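Local structure of gentamicin resistance protein (Enterococcus gallinarum, 6CTZ) at the guanosine-5'-diphosphate site and the kanamycin a site. The protein transfers a phosphate group from a nucleoside triphosphate to the 2''-hydroxyl of aminoglycoside antibiotics such as kanamycin, conferring resistance to them. Numbering follows the deposited sequence.

Site 1 holds the nucleotide and its two magnesium ions; site 2 holds the antibiotic. The centres of their C-alpha atoms lie about 16 Å apart within one chain. Phe27 belongs to both, its backbone beside the beta-phosphate and its ring against kanamycin. Two short segments also bridge them: Asp192 and Ser194 of site 2 run into Asp196 and His197 of site 1, and Asp214, a metal ligand, is followed closely by Asp217, which binds the sugar. The diphosphate end of the nucleotide thus faces the acceptor sugar, as expected for direct phosphoryl transfer in a kinase-like fold.

Site 1: the guanosine-5'-diphosphate site. Residues 23-29, 31, 39, 41, 88, 90-91, 95, 196-197, 199, 213-214. With GDP (guanosine-5'-diphosphate), chain D; MG (magnesium ion), chain B; MG (magnesium ion), chain C.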
# COMPACT_ATOMS: atom_id res chain seq x y z
N LEU A 23 -9.48 2.75 15.69
CA LEU A 23 -9.97 2.19 14.44
C LEU A 23 -8.92 1.32 13.75
O LEU A 23 -9.22 0.20 13.32
CB LEU A 23 -10.43 3.31 13.50
CG LEU A 23 -10.99 2.87 12.14
CD1 LEU A 23 -12.22 1.99 12.32
CD2 LEU A 23 -11.30 4.08 11.29
N GLY A 24 -7.70 1.81 13.62
CA GLY A 24 -6.65 1.01 13.02
C GLY A 24 -5.34 1.77 13.06
O GLY A 24 -5.29 2.96 13.42
N GLU A 25 -4.28 1.07 12.69
CA GLU A 25 -2.97 1.70 12.66
C GLU A 25 -2.07 0.92 11.71
O GLU A 25 -2.23 -0.29 11.52
CB GLU A 25 -2.34 1.80 14.05
CG GLU A 25 -1.74 0.51 14.56
CD GLU A 25 -1.09 0.67 15.92
OE1 GLU A 25 -1.53 0.01 16.88
OE2 GLU A 25 -0.14 1.48 16.02
N GLY A 26 -1.16 1.65 11.08
CA GLY A 26 -0.14 1.04 10.25
C GLY A 26 1.22 1.57 10.63
O GLY A 26 1.41 2.09 11.74
N PHE A 27 2.19 1.48 9.75
CA PHE A 27 3.52 1.92 10.04
C PHE A 27 3.64 3.43 10.15
O PHE A 27 4.52 3.88 10.76
CB PHE A 27 4.53 1.49 8.93
CG PHE A 27 4.83 -0.01 8.81
CD1 PHE A 27 4.18 -0.94 9.52
CD2 PHE A 27 5.82 -0.43 7.96
CE1 PHE A 27 4.47 -2.30 9.38
CE2 PHE A 27 6.10 -1.77 7.80
CZ PHE A 27 5.43 -2.70 8.53
N ARG A 28 2.74 4.17 9.55
CA ARG A 28 2.86 5.61 9.49
C ARG A 28 1.75 6.45 10.12
O ARG A 28 1.93 7.60 10.28
CB ARG A 28 3.02 6.01 8.00
CG ARG A 28 4.28 5.46 7.34
CD ARG A 28 5.40 6.46 7.31
NE ARG A 28 6.76 5.91 7.34
CZ ARG A 28 7.55 5.71 6.31
NH1 ARG A 28 7.16 5.95 5.09
NH2 ARG A 28 8.74 5.25 6.49
N ASN A 29 0.64 5.85 10.43
CA ASN A 29 -0.50 6.57 10.97
C ASN A 29 -1.30 5.80 12.00
O ASN A 29 -1.42 4.64 11.93
CB ASN A 29 -1.49 6.92 9.84
CG ASN A 29 -0.92 7.87 8.84
OD1 ASN A 29 -0.82 9.03 9.07
ND2 ASN A 29 -0.47 7.34 7.76
N ALA A 31 -5.19 5.78 13.47
CA ALA A 31 -6.52 6.24 13.11
C ALA A 31 -7.50 5.93 14.24
O ALA A 31 -7.51 4.81 14.77
CB ALA A 31 -7.01 5.59 11.81
N VAL A 39 -13.13 9.70 10.86
CA VAL A 39 -11.84 9.13 11.08
C VAL A 39 -10.84 10.27 11.27
O VAL A 39 -10.72 11.11 10.44
CB VAL A 39 -11.37 8.27 9.85
CG1 VAL A 39 -9.96 7.77 10.06
CG2 VAL A 39 -12.34 7.15 9.57
N ARG A 41 -6.83 10.87 11.70
CA ARG A 41 -5.68 10.08 11.31
C ARG A 41 -4.42 10.89 11.61
O ARG A 41 -4.24 11.99 11.06
CB ARG A 41 -5.78 9.71 9.83
CG ARG A 41 -4.73 8.74 9.34
CD ARG A 41 -5.05 8.44 7.90
NE ARG A 41 -4.12 7.65 7.11
CZ ARG A 41 -3.37 8.16 6.14
NH1 ARG A 41 -3.33 9.47 5.92
NH2 ARG A 41 -2.65 7.35 5.37
N TYR A 88 -11.63 12.80 8.25
CA TYR A 88 -12.46 12.53 7.12
C TYR A 88 -13.63 11.63 7.47
O TYR A 88 -13.50 10.87 8.36
CB TYR A 88 -11.64 11.91 5.96
CG TYR A 88 -10.82 10.64 6.24
CD1 TYR A 88 -9.53 10.74 6.67
CD2 TYR A 88 -11.32 9.39 5.98
CE1 TYR A 88 -8.76 9.63 6.85
CE2 TYR A 88 -10.53 8.26 6.18
CZ TYR A 88 -9.25 8.42 6.59
OH TYR A 88 -8.41 7.35 6.77
N LYS A 90 -15.71 8.54 7.57
CA LYS A 90 -15.28 7.17 7.40
C LYS A 90 -15.63 6.67 6.00
O LYS A 90 -16.74 6.88 5.50
CB LYS A 90 -15.96 6.30 8.46
CG LYS A 90 -15.41 4.90 8.54
CD LYS A 90 -16.05 4.11 9.66
CE LYS A 90 -17.51 3.80 9.37
NZ LYS A 90 -18.05 2.80 10.33
N VAL A 91 -14.65 6.06 5.34
CA VAL A 91 -14.94 5.43 4.06
C VAL A 91 -15.71 4.16 4.39
O VAL A 91 -15.24 3.30 5.15
CB VAL A 91 -13.64 5.16 3.29
CG1 VAL A 91 -13.92 4.48 1.95
CG2 VAL A 91 -12.89 6.48 3.05
N ILE A 95 -13.64 -3.59 5.65
CA ILE A 95 -12.30 -3.85 5.15
C ILE A 95 -12.21 -5.32 4.78
O ILE A 95 -12.56 -6.20 5.57
CB ILE A 95 -11.24 -3.49 6.20
CG1 ILE A 95 -11.27 -1.99 6.50
CG2 ILE A 95 -9.86 -3.96 5.77
CD1 ILE A 95 -10.26 -1.57 7.53
N ASP A 196 -6.01 -4.90 3.05
CA ASP A 196 -6.32 -4.16 4.27
C ASP A 196 -6.74 -2.72 3.98
O ASP A 196 -7.14 -2.01 4.90
CB ASP A 196 -5.15 -4.22 5.27
CG ASP A 196 -3.92 -3.50 4.79
OD1 ASP A 196 -3.75 -3.38 3.57
OD2 ASP A 196 -3.12 -3.02 5.63
N HIS A 197 -6.67 -2.30 2.72
CA HIS A 197 -7.08 -0.97 2.28
C HIS A 197 -8.29 -1.02 1.36
O HIS A 197 -8.69 0.03 0.84
CB HIS A 197 -5.94 -0.27 1.55
CG HIS A 197 -4.75 -0.01 2.41
ND1 HIS A 197 -3.46 -0.03 1.92
CD2 HIS A 197 -4.65 0.31 3.72
CE1 HIS A 197 -2.62 0.27 2.90
NE2 HIS A 197 -3.32 0.48 4.00
N LEU A 199 -12.17 -1.35 0.89
CA LEU A 199 -13.46 -1.30 1.56
C LEU A 199 -14.52 -1.88 0.63
O LEU A 199 -14.56 -1.54 -0.56
CB LEU A 199 -13.82 0.13 1.94
CG LEU A 199 -13.17 0.75 3.18
CD1 LEU A 199 -13.65 0.07 4.47
CD2 LEU A 199 -11.65 0.81 3.06
N ILE A 213 -8.39 3.16 0.74
CA ILE A 213 -7.77 4.09 1.68
C ILE A 213 -6.24 4.06 1.59
O ILE A 213 -5.66 3.28 0.82
CB ILE A 213 -8.26 3.84 3.11
CG1 ILE A 213 -7.93 2.40 3.56
CG2 ILE A 213 -9.77 4.14 3.23
CD1 ILE A 213 -8.09 2.18 5.04
N ASP A 214 -5.59 4.93 2.37
CA ASP A 214 -4.15 4.97 2.59
C ASP A 214 -3.31 5.15 1.33
O ASP A 214 -2.69 4.20 0.85
CB ASP A 214 -3.64 3.76 3.37
CG ASP A 214 -2.21 3.95 3.86
OD1 ASP A 214 -1.64 5.07 3.68
OD2 ASP A 214 -1.63 2.97 4.40
PB GDP D . -0.89 3.56 7.62
O1B GDP D . -0.48 4.58 6.59
O2B GDP D . -0.94 2.16 7.05
O3B GDP D . -0.08 3.67 8.89
O3A GDP D . -2.40 3.98 8.05
PA GDP D . -3.78 3.78 7.24
O1A GDP D . -4.12 5.01 6.45
O2A GDP D . -3.73 2.50 6.42
O5' GDP D . -4.84 3.69 8.47
C5' GDP D . -4.63 2.71 9.48
C4' GDP D . -5.83 1.79 9.52
O4' GDP D . -6.96 2.53 9.97
C3' GDP D . -6.25 1.22 8.18
O3' GDP D . -5.46 0.10 7.78
C2' GDP D . -7.67 0.81 8.50
O2' GDP D . -7.68 -0.39 9.28
C1' GDP D . -8.12 1.94 9.40
N9 GDP D . -8.81 2.98 8.60
C8 GDP D . -8.30 4.16 8.16
N7 GDP D . -9.26 4.83 7.47
C5 GDP D . -10.37 4.08 7.48
C6 GDP D . -11.74 4.18 6.94
O6 GDP D . -12.09 5.18 6.29
N1 GDP D . -12.57 3.16 7.20
C2 GDP D . -12.22 2.06 7.90
N2 GDP D . -13.13 1.09 8.12
N3 GDP D . -10.98 1.90 8.42
C4 GDP D . -10.06 2.87 8.24
MG MG B . -2.22 1.39 5.66
MG MG C . 0.17 4.33 4.69
O HOH W 1 -2.77 -0.26 6.76
O HOH W 2 -0.54 0.30 5.02
O HOH W 3 0.68 3.61 2.73
O HOH W 4 1.11 6.26 4.64
O HOH W 5 1.82 3.32 5.35
O HOH W 6 -6.23 6.32 4.94
O HOH W 7 -6.99 -2.52 7.63
O HOH W 8 -15.83 1.35 7.17
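GDP, which matches the spent form of a GTP phosphate donor, lies in the nucleotide cleft of a kinase-like phosphotransferase, almost wholly buried. Its guanine is sandwiched by methyl groups: Leu23 CD2 sits over one face, 3.7 Å from the centroid of the six-membered ring of GDP, and Ile213 CD1 presses on the imidazole part from the opposite side. Val91 reads the base edge, its backbone N donating to the carbonyl GDP O6 at 2.9 Å, while the return bond from GDP N1 to Val91 O is weak. At the other edge Tyr88 OH donates to GDP N7 at 2.7 Å, the side chain reaching it from the crowded chi1 position, with CG between backbone N and carbonyl carbon. Ile95 CD1 packs beside the ribose, whose two hydroxyls are joined to Asp196 O through water 7.

On the phosphates, the extended Arg41 grips one alpha-phosphate oxygen side-on, NE and NH2 both pointing at GDP O1A close to the guanidinium plane. The beta-phosphate GDP O3B takes the backbone N-H groups of Arg28 and Asn29 in the glycine-containing turn between strands 20-25 and 29-34. Asn29 ND2 reaches GDP O1B at 3.0 Å, the oxygen lying almost exactly in its amide plane. MG (chain B) is near octahedral, chelated by GDP O2A and O2B and completed by His197 NE2, Asp214 OD2 and waters 1 and 2. MG (chain C) takes GDP O1B, three waters and both oxygens of Asp214, the aspartate of the DFG motif, and is distorted.

Further out, Asp196 OD2 holds water 1, and its OD1 lies over the centre of the His197 ring, which may polarise the imidazole. Arg41 NH2 also forms a salt bridge with Asp214 OD1 at 3.0 Å. Asp214 OD2 is shared between the metals, 2.1 Å from MG (chain B) and 2.3 Å from MG (chain C).

Site 2: the kanamycin a site. Residues 27, 192, 194, 217, 229, 232-233, 265-266, 269, 288. With KAN (kanamycin a), chain E.
Backbone segments of different kinds frame the pocket: Phe27 in a turn, Asp192 in a bent loop (phi/psi -150°/53°), and helices 228-234, 251-276 and 279-296, the second presenting Asp265, Gln266 and Tyr269 on neighbouring turns. Kanamycin's amines and hydroxyls meet a strongly acidic wall. Asp192, with CG anti to the backbone N (chi1 -160°), spreads its carboxylate over two rings of the drug: OD2 accepts from the 2''-hydroxyl KAN O13 at 2.7 Å, and OD1 from the deoxystreptamine amine KAN N3, both from above its plane. Ser194 OG accepts from KAN N3 as well, so two protein oxygens hold that amine. Asp217 OD2, also met from above the carboxylate plane, takes the amine KAN N4 of the 3-aminoglucose that carries O13. Asp233 OD2 uses its syn lone pair for the second deoxystreptamine amine, KAN N2, at 2.7 Å.

On the 6-aminoglucose, the Gln266 amide reads two adjacent hydroxyls: OE1 meets KAN O6 at 2.6 Å, on a lone pair in the carbonyl plane, and NE2 donates to KAN O7 nearly in the amide plane. Glu232 OE2, 2.9 Å from KAN O6, and Asp265 OD2 crowd the same hydroxyl; the three acceptors must share its one hydrogen, unless a carboxylate is protonated. Two tyrosines lay their faces against rings of the drug, Tyr229 against C7 of the deoxystreptamine and Tyr269 against C2 of the 6-aminoglucose. Tyr229 OH donates to Asp265 OD1 at 2.7 Å, tying these side chains together. C13 of the 3-aminoglucose lies over one face of the Phe27 ring, offset to the CE2 rim.

Asp192, the catalytic-loop aspartate of the HGD motif, is the expected base for O13; the acid cluster probably keeps the amines charged. KAN O13 lies 5.9 Å from GDP PB. The site thus holds the antibiotic with its 2''-hydroxyl turned toward the beta-phosphate of GDP, where the gamma-phosphate of GTP would be expected.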
# COMPACT_ATOMS: atom_id res chain seq x y z
N PHE A 27 2.19 1.48 9.75
CA PHE A 27 3.52 1.92 10.04
C PHE A 27 3.64 3.43 10.15
O PHE A 27 4.52 3.88 10.76
CB PHE A 27 4.53 1.49 8.93
CG PHE A 27 4.83 -0.01 8.81
CD1 PHE A 27 4.18 -0.94 9.52
CD2 PHE A 27 5.82 -0.43 7.96
CE1 PHE A 27 4.47 -2.30 9.38
CE2 PHE A 27 6.10 -1.77 7.80
CZ PHE A 27 5.43 -2.70 8.53
N ASP A 192 0.73 1.02 -2.11
CA ASP A 192 0.55 0.12 -0.98
C ASP A 192 -0.80 -0.58 -1.12
O ASP A 192 -1.65 -0.55 -0.23
CB ASP A 192 0.68 0.90 0.33
CG ASP A 192 0.98 0.03 1.53
OD1 ASP A 192 1.55 -1.07 1.37
OD2 ASP A 192 0.65 0.46 2.66
N SER A 194 -2.87 -3.13 -0.92
CA SER A 194 -3.13 -4.38 -0.24
C SER A 194 -4.56 -4.41 0.26
O SER A 194 -5.18 -3.36 0.46
CB SER A 194 -2.16 -4.56 0.94
OG SER A 194 -2.02 -3.36 1.69
N ASP A 217 1.80 5.98 0.24
CA ASP A 217 2.90 5.52 -0.58
C ASP A 217 2.75 5.92 -2.04
O ASP A 217 3.49 5.42 -2.89
CB ASP A 217 3.08 4.00 -0.44
CG ASP A 217 3.68 3.62 0.89
OD1 ASP A 217 4.78 4.11 1.23
OD2 ASP A 217 3.05 2.83 1.61
N TYR A 229 0.99 -6.59 -3.68
CA TYR A 229 0.18 -7.14 -2.59
C TYR A 229 -1.06 -7.87 -3.08
O TYR A 229 -1.60 -8.71 -2.35
CB TYR A 229 -0.16 -6.08 -1.53
CG TYR A 229 1.11 -5.46 -0.98
CD1 TYR A 229 2.03 -6.23 -0.28
CD2 TYR A 229 1.40 -4.12 -1.19
CE1 TYR A 229 3.21 -5.69 0.19
CE2 TYR A 229 2.58 -3.56 -0.71
CZ TYR A 229 3.48 -4.36 -0.03
OH TYR A 229 4.65 -3.81 0.44
N GLU A 232 0.83 -11.14 -3.23
CA GLU A 232 1.21 -11.64 -1.91
C GLU A 232 -0.02 -11.99 -1.07
O GLU A 232 -0.04 -13.03 -0.39
CB GLU A 232 2.07 -10.58 -1.22
CG GLU A 232 2.73 -10.97 0.08
CD GLU A 232 3.61 -9.85 0.61
OE1 GLU A 232 4.54 -9.41 -0.11
OE2 GLU A 232 3.36 -9.40 1.74
N ASP A 233 -1.06 -11.15 -1.12
CA ASP A 233 -2.18 -11.24 -0.18
C ASP A 233 -3.47 -11.74 -0.80
O ASP A 233 -4.33 -12.24 -0.07
CB ASP A 233 -2.46 -9.88 0.45
CG ASP A 233 -1.38 -9.45 1.39
OD1 ASP A 233 -0.62 -10.31 1.89
OD2 ASP A 233 -1.31 -8.24 1.66
N ASP A 265 9.88 -7.28 -1.17
CA ASP A 265 9.03 -6.88 -0.06
C ASP A 265 9.35 -7.68 1.20
O ASP A 265 9.37 -7.11 2.30
CB ASP A 265 7.55 -7.05 -0.43
CG ASP A 265 6.63 -6.65 0.69
OD1 ASP A 265 6.66 -5.47 1.10
OD2 ASP A 265 5.88 -7.51 1.19
N GLN A 266 9.62 -8.97 1.08
CA GLN A 266 9.96 -9.78 2.22
C GLN A 266 11.27 -9.28 2.84
O GLN A 266 11.37 -9.22 4.02
CB GLN A 266 9.99 -11.26 1.89
CG GLN A 266 8.71 -11.86 1.38
CD GLN A 266 7.49 -11.54 2.23
OE1 GLN A 266 7.21 -10.43 2.51
NE2 GLN A 266 6.77 -12.49 2.58
N TYR A 269 10.49 -6.10 4.72
CA TYR A 269 9.80 -6.39 5.96
C TYR A 269 10.78 -6.79 7.05
O TYR A 269 10.69 -6.32 8.19
CB TYR A 269 8.78 -7.50 5.72
CG TYR A 269 7.89 -7.81 6.90
CD1 TYR A 269 6.94 -6.90 7.33
CD2 TYR A 269 7.99 -9.02 7.57
CE1 TYR A 269 6.11 -7.18 8.40
CE2 TYR A 269 7.17 -9.31 8.64
CZ TYR A 269 6.23 -8.38 9.06
OH TYR A 269 5.41 -8.67 10.12
N LEU A 288 9.76 -15.76 6.73
CA LEU A 288 9.09 -15.38 5.50
C LEU A 288 10.03 -15.46 4.30
O LEU A 288 9.61 -15.82 3.19
CB LEU A 288 8.50 -13.98 5.63
CG LEU A 288 7.31 -13.89 6.58
CD1 LEU A 288 6.98 -12.45 6.92
CD2 LEU A 288 6.10 -14.59 5.97
C1 KAN E . 4.05 -8.10 5.50
C2 KAN E . 4.88 -9.30 5.04
C3 KAN E . 3.99 -10.52 4.94
C4 KAN E . 3.38 -10.76 6.31
C5 KAN E . 2.58 -9.54 6.78
C6 KAN E . 2.04 -9.73 8.19
C7 KAN E . 1.27 -4.28 3.09
C8 KAN E . 2.31 -4.08 4.19
C9 KAN E . 3.18 -5.34 4.33
C10 KAN E . 2.34 -6.59 4.57
C11 KAN E . 1.27 -6.73 3.49
C12 KAN E . 0.40 -5.49 3.40
C13 KAN E . 3.78 -2.26 4.85
C14 KAN E . 3.81 -0.76 4.58
C15 KAN E . 4.53 -0.52 3.24
C16 KAN E . 5.92 -1.15 3.29
C17 KAN E . 5.81 -2.61 3.67
C18 KAN E . 7.20 -3.20 3.84
N1 KAN E . 1.35 -8.51 8.58
N2 KAN E . 0.42 -7.89 3.75
N3 KAN E . 0.47 -3.07 2.96
N4 KAN E . 4.64 0.90 2.92
O5 KAN E . 3.35 -8.33 6.73
O6 KAN E . 5.46 -9.00 3.77
O7 KAN E . 4.74 -11.67 4.54
O8 KAN E . 2.51 -11.89 6.24
O9 KAN E . 3.13 -7.77 4.45
O10 KAN E . 4.08 -5.17 5.44
O11 KAN E . 3.08 -2.94 3.80
O12 KAN E . 5.12 -2.74 4.90
O13 KAN E . 2.46 -0.28 4.57
O14 KAN E . 6.58 -1.07 2.02
O15 KAN E . 7.09 -4.58 4.19
O HOH W 9 6.06 -1.85 -0.27
O HOH W 10 4.08 -0.53 -0.06
O HOH W 11 7.95 -3.29 0.17